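Local coordinates for 5' nucleotidase family protein (Staphylococcus aureus subsp. aureus, PDB 4Q7F) that belongs to the 5'-nucleotidase family, pairing a calcineurin-like phosphoesterase domain that carries manganese and magnesium with a C-terminal domain, the two together lining the pocket of the ligand 3D1, at residues L364-S369 with Q430-D435; E405-Y410 with G483-Y488; F346-L351 with D358-A363. One frame throughout, in Å; residues are numbered along the deposited sequence.

Contact 1 (L364-S369 with Q430-D435). With 3D1 ((2R,3S,5R)-5-(6-amino-9H-purin-9-yl)-tetrahydro-2-(hydroxymethyl)furan-3-ol), chain D.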
loop_
_atom_site.group_PDB
_atom_site.type_symbol
_atom_site.label_atom_id
_atom_site.label_comp_id
_atom_site.label_asym_id
_atom_site.label_seq_id
_atom_site.Cartn_x
_atom_site.Cartn_y
_atom_site.Cartn_z
ATOM N N LEU A 364 -8.750 6.787 -9.764
ATOM C CA LEU A 364 -8.791 8.040 -9.023
ATOM C C LEU A 364 -8.302 7.624 -7.623
ATOM O O LEU A 364 -8.984 6.874 -6.898
ATOM C CB LEU A 364 -10.193 8.623 -8.948
ATOM C CG LEU A 364 -10.268 9.949 -8.183
ATOM C CD1 LEU A 364 -9.546 11.051 -8.944
ATOM C CD2 LEU A 364 -11.715 10.317 -7.939
ATOM N N PHE A 365 -7.117 8.072 -7.256
ATOM C CA PHE A 365 -6.548 7.695 -5.952
ATOM C C PHE A 365 -7.234 8.401 -4.745
ATOM O O PHE A 365 -7.839 9.462 -4.879
ATOM C CB PHE A 365 -5.016 7.828 -5.978
ATOM C CG PHE A 365 -4.363 6.970 -7.040
ATOM C CD1 PHE A 365 -4.356 5.580 -6.922
ATOM C CD2 PHE A 365 -3.764 7.539 -8.159
ATOM C CE1 PHE A 365 -3.764 4.780 -7.892
ATOM C CE2 PHE A 365 -3.177 6.737 -9.141
ATOM C CZ PHE A 365 -3.178 5.359 -9.007
ATOM N N ASP A 366 -7.147 7.787 -3.575
ATOM C CA ASP A 366 -7.849 8.305 -2.388
ATOM C C ASP A 366 -7.558 9.748 -2.020
ATOM O O ASP A 366 -8.438 10.459 -1.571
ATOM C CB ASP A 366 -7.649 7.358 -1.209
ATOM C CG ASP A 366 -8.414 6.059 -1.399
ATOM O OD1 ASP A 366 -9.618 6.131 -1.746
ATOM O OD2 ASP A 366 -7.824 4.979 -1.217
ATOM N N SER A 367 -6.332 10.184 -2.257
ATOM C CA SER A 367 -5.936 11.566 -1.969
ATOM C C SER A 367 -6.147 12.529 -3.174
ATOM O O SER A 367 -5.761 13.715 -3.119
ATOM C CB SER A 367 -4.466 11.555 -1.572
ATOM O OG SER A 367 -3.689 10.891 -2.577
ATOM N N ALA A 368 -6.769 12.027 -4.244
ATOM C CA ALA A 368 -6.952 12.808 -5.456
ATOM C C ALA A 368 -8.101 13.784 -5.375
ATOM O O ALA A 368 -9.241 13.426 -5.659
ATOM C CB ALA A 368 -7.154 11.881 -6.661
ATOM N N SER A 369 -7.795 15.027 -5.030
ATOM C CA SER A 369 -8.805 16.082 -4.972
ATOM C C SER A 369 -8.793 16.969 -6.241
ATOM O O SER A 369 -9.427 18.024 -6.276
ATOM C CB SER A 369 -8.585 16.926 -3.716
ATOM O OG SER A 369 -7.245 17.374 -3.655
ATOM N N GLN A 430 -10.928 -0.181 -1.528
ATOM C CA GLN A 430 -10.061 -0.443 -2.674
ATOM C C GLN A 430 -10.534 0.387 -3.873
ATOM O O GLN A 430 -10.702 -0.151 -4.984
ATOM C CB GLN A 430 -10.113 -1.929 -3.034
ATOM C CG GLN A 430 -9.546 -2.850 -1.975
ATOM C CD GLN A 430 -9.714 -4.323 -2.328
ATOM O OE1 GLN A 430 -10.698 -4.729 -2.966
ATOM N NE2 GLN A 430 -8.763 -5.132 -1.901
ATOM N N HIS A 431 -10.751 1.686 -3.653
ATOM C CA HIS A 431 -11.232 2.573 -4.717
ATOM C C HIS A 431 -10.208 2.694 -5.836
ATOM O O HIS A 431 -10.560 2.975 -6.987
ATOM C CB HIS A 431 -11.559 3.976 -4.194
ATOM C CG HIS A 431 -12.511 3.992 -3.043
ATOM N ND1 HIS A 431 -13.871 3.824 -3.196
ATOM C CD2 HIS A 431 -12.301 4.171 -1.716
ATOM C CE1 HIS A 431 -14.455 3.887 -2.014
ATOM N NE2 HIS A 431 -13.523 4.097 -1.101
ATOM N N PHE A 432 -8.948 2.512 -5.474
ATOM C CA PHE A 432 -7.860 2.564 -6.424
ATOM C C PHE A 432 -7.889 1.408 -7.444
ATOM O O PHE A 432 -7.065 1.364 -8.345
ATOM C CB PHE A 432 -6.513 2.611 -5.698
ATOM C CG PHE A 432 -6.351 1.573 -4.613
ATOM C CD1 PHE A 432 -6.238 0.225 -4.919
ATOM C CD2 PHE A 432 -6.248 1.962 -3.273
ATOM C CE1 PHE A 432 -6.076 -0.726 -3.923
ATOM C CE2 PHE A 432 -6.069 1.014 -2.268
ATOM C CZ PHE A 432 -5.977 -0.336 -2.596
ATOM N N ASN A 433 -8.837 0.486 -7.287
ATOM C CA ASN A 433 -9.004 -0.615 -8.220
ATOM C C ASN A 433 -10.105 -0.348 -9.229
ATOM O O ASN A 433 -10.481 -1.248 -9.944
ATOM C CB ASN A 433 -9.216 -1.953 -7.512
ATOM C CG ASN A 433 -7.930 -2.520 -6.951
ATOM O OD1 ASN A 433 -6.831 -2.085 -7.310
ATOM N ND2 ASN A 433 -8.053 -3.495 -6.068
ATOM N N TYR A 434 -10.630 0.879 -9.245
ATOM C CA TYR A 434 -11.600 1.303 -10.240
ATOM C C TYR A 434 -10.914 2.206 -11.248
ATOM O O TYR A 434 -10.306 3.201 -10.875
ATOM C CB TYR A 434 -12.754 2.076 -9.606
ATOM C CG TYR A 434 -13.711 2.662 -10.647
ATOM C CD1 TYR A 434 -14.521 1.846 -11.409
ATOM C CD2 TYR A 434 -13.809 4.035 -10.829
ATOM C CE1 TYR A 434 -15.376 2.381 -12.347
ATOM C CE2 TYR A 434 -14.676 4.583 -11.746
ATOM C CZ TYR A 434 -15.455 3.757 -12.510
ATOM O OH TYR A 434 -16.336 4.337 -13.397
ATOM N N ASP A 435 -11.061 1.912 -12.528
ATOM C CA ASP A 435 -10.405 2.739 -13.554
ATOM C C ASP A 435 -11.403 3.469 -14.379
ATOM O O ASP A 435 -12.520 2.958 -14.658
ATOM C CB ASP A 435 -9.504 1.905 -14.478
ATOM C CG ASP A 435 -8.205 1.459 -13.822
ATOM O OD1 ASP A 435 -7.724 2.137 -12.897
ATOM O OD2 ASP A 435 -7.614 0.444 -14.281
HETATM O "O5'" 3D1 D . -2.696 -4.834 -2.374
HETATM C "C5'" 3D1 D . -2.301 -3.780 -3.247
HETATM C "C4'" 3D1 D . -1.159 -2.982 -2.640
HETATM O "O4'" 3D1 D . -0.658 -2.145 -3.671
HETATM C "C1'" 3D1 D . -0.929 -0.764 -3.414
HETATM N N9 3D1 D . -1.375 -0.109 -4.674
HETATM C C4 3D1 D . -0.508 0.368 -5.557
HETATM N N3 3D1 D . 0.843 0.415 -5.606
HETATM C C2 3D1 D . 1.467 0.976 -6.658
HETATM N N1 3D1 D . 0.797 1.504 -7.718
HETATM C C6 3D1 D . -0.553 1.517 -7.792
HETATM N N6 3D1 D . -1.184 2.053 -8.873
HETATM C C5 3D1 D . -1.303 0.908 -6.672
HETATM N N7 3D1 D . -2.598 0.715 -6.346
HETATM C C8 3D1 D . -2.636 0.088 -5.142
HETATM C "C2'" 3D1 D . -1.902 -0.722 -2.244
HETATM C "C3'" 3D1 D . -1.546 -2.013 -1.529
HETATM O "O3'" 3D1 D . -0.410 -1.763 -0.674
HETATM O O HOH W 1 -10.623 5.193 -8.791
HETATM O O HOH W 2 -9.265 2.837 -1.516
#

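Contact 2 (E405-Y410 with G483-Y488)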
loop_
_atom_site.group_PDB
_atom_site.type_symbol
_atom_site.label_atom_id
_atom_site.label_comp_id
_atom_site.label_asym_id
_atom_site.label_seq_id
_atom_site.Cartn_x
_atom_site.Cartn_y
_atom_site.Cartn_z
ATOM N N GLU A 405 -15.137 -4.391 -17.686
ATOM C CA GLU A 405 -16.068 -5.141 -16.839
ATOM C C GLU A 405 -15.475 -5.285 -15.410
ATOM O O GLU A 405 -16.201 -5.291 -14.417
ATOM C CB GLU A 405 -16.353 -6.514 -17.438
ATOM C CG GLU A 405 -17.166 -6.506 -18.736
ATOM C CD GLU A 405 -18.641 -6.191 -18.544
ATOM O OE1 GLU A 405 -19.038 -5.898 -17.412
ATOM O OE2 GLU A 405 -19.445 -6.227 -19.544
ATOM N N ARG A 406 -14.158 -5.378 -15.311
ATOM C CA ARG A 406 -13.516 -5.514 -13.985
ATOM C C ARG A 406 -13.773 -4.219 -13.205
ATOM O O ARG A 406 -14.269 -4.270 -12.084
ATOM C CB ARG A 406 -12.049 -5.832 -14.099
ATOM C CG ARG A 406 -11.243 -5.670 -12.790
ATOM C CD ARG A 406 -11.809 -6.424 -11.594
ATOM N NE ARG A 406 -11.008 -6.150 -10.389
ATOM C CZ ARG A 406 -11.427 -6.323 -9.139
ATOM N NH1 ARG A 406 -12.660 -6.787 -8.884
ATOM N NH2 ARG A 406 -10.611 -6.027 -8.132
ATOM N N SER A 407 -13.484 -3.073 -13.824
ATOM C CA SER A 407 -13.753 -1.780 -13.220
ATOM C C SER A 407 -15.232 -1.650 -12.855
ATOM O O SER A 407 -15.524 -1.168 -11.793
ATOM C CB SER A 407 -13.358 -0.630 -14.159
ATOM O OG SER A 407 -11.992 -0.724 -14.525
ATOM N N ALA A 408 -16.159 -2.051 -13.752
ATOM C CA ALA A 408 -17.604 -1.963 -13.503
ATOM C C ALA A 408 -18.079 -2.750 -12.265
ATOM O O ALA A 408 -19.186 -2.495 -11.747
ATOM C CB ALA A 408 -18.419 -2.373 -14.775
ATOM N N GLU A 409 -17.265 -3.694 -11.801
ATOM C CA GLU A 409 -17.546 -4.468 -10.577
ATOM C C GLU A 409 -17.503 -3.577 -9.334
ATOM O O GLU A 409 -17.992 -3.955 -8.276
ATOM C CB GLU A 409 -16.532 -5.596 -10.383
ATOM C CG GLU A 409 -16.599 -6.679 -11.439
ATOM C CD GLU A 409 -15.516 -7.716 -11.271
ATOM O OE1 GLU A 409 -14.871 -7.755 -10.174
ATOM O OE2 GLU A 409 -15.284 -8.479 -12.230
ATOM N N TYR A 410 -16.884 -2.407 -9.483
ATOM C CA TYR A 410 -16.786 -1.402 -8.426
ATOM C C TYR A 410 -18.145 -0.911 -7.967
ATOM O O TYR A 410 -18.281 -0.468 -6.857
ATOM C CB TYR A 410 -16.007 -0.190 -8.957
ATOM C CG TYR A 410 -15.875 0.952 -7.999
ATOM C CD1 TYR A 410 -15.026 0.860 -6.902
ATOM C CD2 TYR A 410 -16.555 2.143 -8.198
ATOM C CE1 TYR A 410 -14.868 1.911 -6.031
ATOM C CE2 TYR A 410 -16.407 3.194 -7.318
ATOM C CZ TYR A 410 -15.567 3.068 -6.237
ATOM O OH TYR A 410 -15.421 4.123 -5.379
ATOM N N GLY A 483 -4.646 -5.338 -8.775
ATOM C CA GLY A 483 -6.061 -5.036 -8.595
ATOM C C GLY A 483 -6.961 -6.014 -9.337
ATOM O O GLY A 483 -8.109 -5.699 -9.608
ATOM N N GLN A 484 -6.444 -7.216 -9.619
ATOM C CA GLN A 484 -7.183 -8.273 -10.330
ATOM C C GLN A 484 -7.520 -7.911 -11.784
ATOM O O GLN A 484 -8.622 -8.218 -12.272
ATOM C CB GLN A 484 -8.478 -8.700 -9.593
ATOM C CG GLN A 484 -8.277 -9.269 -8.214
ATOM C CD GLN A 484 -9.605 -9.638 -7.553
ATOM O OE1 GLN A 484 -10.523 -10.150 -8.204
ATOM N NE2 GLN A 484 -9.704 -9.386 -6.260
ATOM N N TYR A 485 -6.574 -7.250 -12.458
ATOM C CA TYR A 485 -6.671 -6.933 -13.885
ATOM C C TYR A 485 -5.714 -7.917 -14.590
ATOM O O TYR A 485 -4.736 -7.544 -15.257
ATOM C CB TYR A 485 -6.308 -5.482 -14.153
ATOM C CG TYR A 485 -7.428 -4.536 -13.738
ATOM C CD1 TYR A 485 -7.531 -4.061 -12.436
ATOM C CD2 TYR A 485 -8.413 -4.161 -14.647
ATOM C CE1 TYR A 485 -8.560 -3.204 -12.054
ATOM C CE2 TYR A 485 -9.453 -3.308 -14.272
ATOM C CZ TYR A 485 -9.529 -2.825 -13.005
ATOM O OH TYR A 485 -10.578 -1.983 -12.645
ATOM N N ASP A 486 -6.036 -9.188 -14.418
ATOM C CA ASP A 486 -5.241 -10.288 -14.953
ATOM C C ASP A 486 -5.195 -10.382 -16.488
ATOM O O ASP A 486 -4.248 -10.913 -17.029
ATOM C CB ASP A 486 -5.712 -11.579 -14.289
ATOM C CG ASP A 486 -5.461 -11.550 -12.775
ATOM O OD1 ASP A 486 -4.281 -11.629 -12.367
ATOM O OD2 ASP A 486 -6.433 -11.387 -11.995
HETATM N N MSE A 487 -6.171 -9.798 -17.172
HETATM C CA MSE A 487 -6.196 -9.826 -18.629
HETATM C C MSE A 487 -5.023 -9.067 -19.227
HETATM O O MSE A 487 -4.693 -9.286 -20.377
HETATM C CB MSE A 487 -7.551 -9.330 -19.158
HETATM C CG MSE A 487 -7.821 -7.814 -19.112
HETATM SE SE MSE A 487 -7.872 -6.954 -17.318
HETATM C CE MSE A 487 -9.408 -7.938 -16.588
ATOM N N TYR A 488 -4.370 -8.181 -18.476
ATOM C CA TYR A 488 -3.227 -7.463 -19.046
ATOM C C TYR A 488 -1.912 -8.230 -18.984
ATOM O O TYR A 488 -0.960 -7.868 -19.673
ATOM C CB TYR A 488 -2.984 -6.135 -18.359
ATOM C CG TYR A 488 -4.081 -5.127 -18.469
ATOM C CD1 TYR A 488 -4.599 -4.777 -19.718
ATOM C CD2 TYR A 488 -4.555 -4.454 -17.347
ATOM C CE1 TYR A 488 -5.580 -3.819 -19.835
ATOM C CE2 TYR A 488 -5.540 -3.487 -17.458
ATOM C CZ TYR A 488 -6.043 -3.178 -18.718
ATOM O OH TYR A 488 -7.020 -2.248 -18.886
#

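Contact 3 (F346-L351 with D358-A363)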
loop_
_atom_site.group_PDB
_atom_site.type_symbol
_atom_site.label_atom_id
_atom_site.label_comp_id
_atom_site.label_asym_id
_atom_site.label_seq_id
_atom_site.Cartn_x
_atom_site.Cartn_y
_atom_site.Cartn_z
ATOM N N PHE A 346 -8.706 15.109 -17.969
ATOM C CA PHE A 346 -7.364 15.651 -18.067
ATOM C C PHE A 346 -6.279 14.586 -17.930
ATOM O O PHE A 346 -5.339 14.573 -18.715
ATOM C CB PHE A 346 -7.169 16.729 -17.012
ATOM C CG PHE A 346 -5.740 16.970 -16.643
ATOM C CD1 PHE A 346 -4.899 17.665 -17.482
ATOM C CD2 PHE A 346 -5.245 16.506 -15.442
ATOM C CE1 PHE A 346 -3.580 17.882 -17.131
ATOM C CE2 PHE A 346 -3.930 16.725 -15.080
ATOM C CZ PHE A 346 -3.093 17.418 -15.930
HETATM N N MSE A 347 -6.388 13.720 -16.920
HETATM C CA MSE A 347 -5.375 12.694 -16.686
HETATM C C MSE A 347 -5.325 11.761 -17.858
HETATM O O MSE A 347 -4.252 11.472 -18.367
HETATM C CB MSE A 347 -5.613 11.916 -15.390
HETATM C CG MSE A 347 -5.275 12.767 -14.153
HETATM SE SE MSE A 347 -5.108 11.616 -12.566
HETATM C CE MSE A 347 -7.004 11.101 -12.392
ATOM N N ASN A 348 -6.479 11.263 -18.287
ATOM C CA ASN A 348 -6.525 10.378 -19.450
ATOM C C ASN A 348 -5.982 11.036 -20.733
ATOM O O ASN A 348 -5.270 10.397 -21.497
ATOM C CB ASN A 348 -7.927 9.815 -19.647
ATOM C CG ASN A 348 -8.181 8.597 -18.777
ATOM O OD1 ASN A 348 -7.526 7.555 -18.942
ATOM N ND2 ASN A 348 -9.145 8.697 -17.877
ATOM N N TYR A 349 -6.284 12.316 -20.934
ATOM C CA TYR A 349 -5.775 13.021 -22.078
ATOM C C TYR A 349 -4.248 13.076 -22.029
ATOM O O TYR A 349 -3.593 12.828 -23.042
ATOM C CB TYR A 349 -6.364 14.420 -22.209
ATOM C CG TYR A 349 -5.837 15.118 -23.450
ATOM C CD1 TYR A 349 -6.262 14.733 -24.716
ATOM C CD2 TYR A 349 -4.890 16.133 -23.358
ATOM C CE1 TYR A 349 -5.769 15.345 -25.852
ATOM C CE2 TYR A 349 -4.394 16.752 -24.492
ATOM C CZ TYR A 349 -4.843 16.358 -25.732
ATOM O OH TYR A 349 -4.353 16.967 -26.860
ATOM N N ALA A 350 -3.670 13.360 -20.856
ATOM C CA ALA A 350 -2.213 13.415 -20.751
ATOM C C ALA A 350 -1.586 12.074 -21.134
ATOM O O ALA A 350 -0.559 12.025 -21.805
ATOM C CB ALA A 350 -1.778 13.838 -19.352
ATOM N N LEU A 351 -2.219 10.988 -20.709
ATOM C CA LEU A 351 -1.731 9.652 -21.014
ATOM C C LEU A 351 -1.895 9.320 -22.512
ATOM O O LEU A 351 -1.007 8.724 -23.136
ATOM C CB LEU A 351 -2.445 8.613 -20.143
ATOM C CG LEU A 351 -2.159 8.635 -18.647
ATOM C CD1 LEU A 351 -3.095 7.664 -17.930
ATOM C CD2 LEU A 351 -0.705 8.337 -18.310
ATOM N N ASP A 358 -4.664 3.889 -28.367
ATOM C CA ASP A 358 -6.066 4.100 -28.714
ATOM C C ASP A 358 -6.872 4.425 -27.464
ATOM O O ASP A 358 -7.835 5.193 -27.520
ATOM C CB ASP A 358 -6.696 2.838 -29.317
ATOM C CG ASP A 358 -5.958 2.327 -30.547
ATOM O OD1 ASP A 358 -5.530 3.142 -31.402
ATOM O OD2 ASP A 358 -5.819 1.089 -30.654
ATOM N N VAL A 359 -6.474 3.815 -26.339
ATOM C CA VAL A 359 -7.193 3.928 -25.103
ATOM C C VAL A 359 -6.196 4.110 -23.952
ATOM O O VAL A 359 -5.032 3.692 -24.046
ATOM C CB VAL A 359 -8.038 2.656 -24.871
ATOM C CG1 VAL A 359 -8.776 2.698 -23.541
ATOM C CG2 VAL A 359 -9.024 2.464 -26.032
ATOM N N ALA A 360 -6.645 4.806 -22.926
ATOM C CA ALA A 360 -5.855 4.989 -21.704
ATOM C C ALA A 360 -6.784 4.820 -20.512
ATOM O O ALA A 360 -8.012 4.813 -20.668
ATOM C CB ALA A 360 -5.190 6.343 -21.683
ATOM N N CYS A 361 -6.209 4.643 -19.327
ATOM C CA CYS A 361 -7.002 4.552 -18.130
ATOM C C CYS A 361 -6.161 4.899 -16.921
ATOM O O CYS A 361 -4.932 4.828 -16.978
ATOM C CB CYS A 361 -7.601 3.175 -17.949
ATOM S SG CYS A 361 -6.398 1.879 -17.574
ATOM N N THR A 362 -6.854 5.352 -15.881
ATOM C CA THR A 362 -6.248 5.632 -14.566
ATOM C C THR A 362 -7.288 5.522 -13.475
ATOM O O THR A 362 -8.487 5.734 -13.701
ATOM C CB THR A 362 -5.574 6.998 -14.489
ATOM O OG1 THR A 362 -4.860 7.113 -13.240
ATOM C CG2 THR A 362 -6.587 8.114 -14.638
ATOM N N ALA A 363 -6.827 5.152 -12.289
ATOM C CA ALA A 363 -7.692 5.090 -11.134
ATOM C C ALA A 363 -7.735 6.500 -10.573
ATOM O O ALA A 363 -6.913 7.344 -10.951
ATOM C CB ALA A 363 -7.135 4.123 -10.101
#

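Contact 1 (L364-S369 with Q430-D435)
F365 and F432 are the residues whose CA atoms lie nearest, F365 CA being 5.3 Å from F432 CA where the loop leaving strand 359-363 passes the short 3-10 segment 431-433. A type I beta turn from F365 to A368 then leads the first loop away. The two phenylalanine side chains cross at about a right angle, but the touch is ring to methylene: F365 CD1 rests 3.9 Å from F432 CB. The C8 edge of the purine of 3D1 points at one face of the F432 ring, off-centre toward the rim, with F432 CD1 3.6 Å from 3D1 C8; the two planes are steeply inclined, so this is not a parallel stack. Q430 CA lies over the centre of the opposite face. F365 brings CZ to 3.9 Å from N6 of 3D1. Both rings are, with others, the C-terminal domain's share of a pocket built jointly with the metal-bearing domain of this 5'-nucleotidase family protein, and F386 packs edge-to-face with F365. Farther out, D366 turns its carboxylate nearly perpendicular to the imidazole of H431, the planes 87° apart, and D366 OD1 comes within 3.3 Å of H431 CD2. The polar end of H431 is engaged elsewhere, ND1 being hydrogen-bonded to Y410 OH. Two waters bridge the loops. One donates to D366 OD2 at 2.6 Å and accepts from H431 N at 2.8 Å. The other accepts from L364 N at 2.6 Å and lies near the carbonyl oxygens of H431 and Y434; L364 O itself receives a hydrogen bond from R337 NH2.

Contact 2 (E405-Y410 with G483-Y488)
R406 and Y485 cross at about a right angle, the arginine's aliphatic part lying over one face of the tyrosine ring in a CH-pi contact. This joins the end of helix 397-408 to the loop that follows helix 476-479, both in the C-terminal domain of the 5'-nucleotidase family. CG of R406 is anti to the backbone N (chi1 167°), which sets it 3.5 Å from the centroid of the Y485 ring. A bend at chi2 turns CD away from the ring, and the guanidinium beyond it reaches G483 and Q484. There the arginine grips a single carbonyl oxygen side-on with two nitrogens: R406 NE reaches G483 O at 3.0 Å, in the carbonyl plane, and R406 NH2 reaches the same G483 O at 2.9 Å from 48° above that plane. G483 O lies close to the guanidinium plane. A third bond, also in that plane, runs from R406 NH1 to E409 OE1 at 2.7 Å. It forms a salt bridge to the carboxylate three residues on, so the group is held at both sides and its rotation is fixed. The side chain of Q484 covers one guanidinium face, with its amide stacked only 13° from parallel and Q484 CB 3.7 Å from R406 NH2. Selenomethionine M487 adds a looser touch of its CE on R406 CB. At the tyrosine's far end the approach is edge-on: S407 OG lies in the ring plane of Y485. This hydroxyl pair has further partners, Y437 OH for S407 and the N433 carbonyl for Y485, and S407 OG stands 2.7 Å from Y485 OH.

Contact 3 (F346-L351 with D358-A363)
M347 and T362 meet through methyl groups that their torsions place. In selenomethionine M347 the chain is anti at chi2 and then bends at chi3 (-69°), turning CE toward the strand. In T362, OG1 is anti to the backbone N (chi1 -172°), which leaves CG2 between the N and the carbonyl carbon, facing the helix. The side chains cross at about a right angle, and M347 CE lies 3.8 Å from T362 CG2; the same CE is 4.0 Å from A363 O. One turn along the helix, L351 packs its CB 3.9 Å from A360 CB and sets CD1 3.5 Å from C361 O. N348 fills the place between, where the CA atoms are nearest, N348 CA being 5.9 Å from A360 CA. Its carboxamide oxygen sits over the flat face of the A360-C361 peptide, with N348 OD1 3.2 Å from C361 CA. This is a van der Waals approach, since the C361 N-H points poorly toward OD1. The amide nitrogen carries the polar work instead, with N348 ND2 hydrogen-bonded to I436 O and to T344 O. ND2 thus ties the helix both to its own preceding turn and to the next strand of the sheet. The arrangement is a helix laid on one face of a mixed beta-sheet in an alpha/beta domain: A360 and T362 point toward the helix, V359 and C361 away from it. The axes of 346-351 and 359-363 approach to 7.5 Å, with their directions 135° apart. Strand 359-363 runs between strand 435-438, antiparallel, and strand 469-475, parallel, while helix 501-511 packs beside helix 342-355 through L504 against A350 and L351.

Contact 1 touches both of the others and is nearest the ligand, which its F365 and F432 meet directly. It joins contact 2 through two probable hydrogen bonds: H431 ND1 to Y410 OH at 2.7 Å and N433 O to Y485 OH at 2.8 Å. Toward contact 3 the join is packing, with F432 O 3.3 Å from A363 CB; strand 359-363 runs straight into the loop of contact 1. Contacts 2 and 3 do not touch, their nearest atoms being about 4 Å apart. G483 CA and A363 CB stand about 7 and 6 Å, respectively, from the nearest atoms of 3D1, and the nearest atom of the F432 side chain is about 9 Å from the manganese.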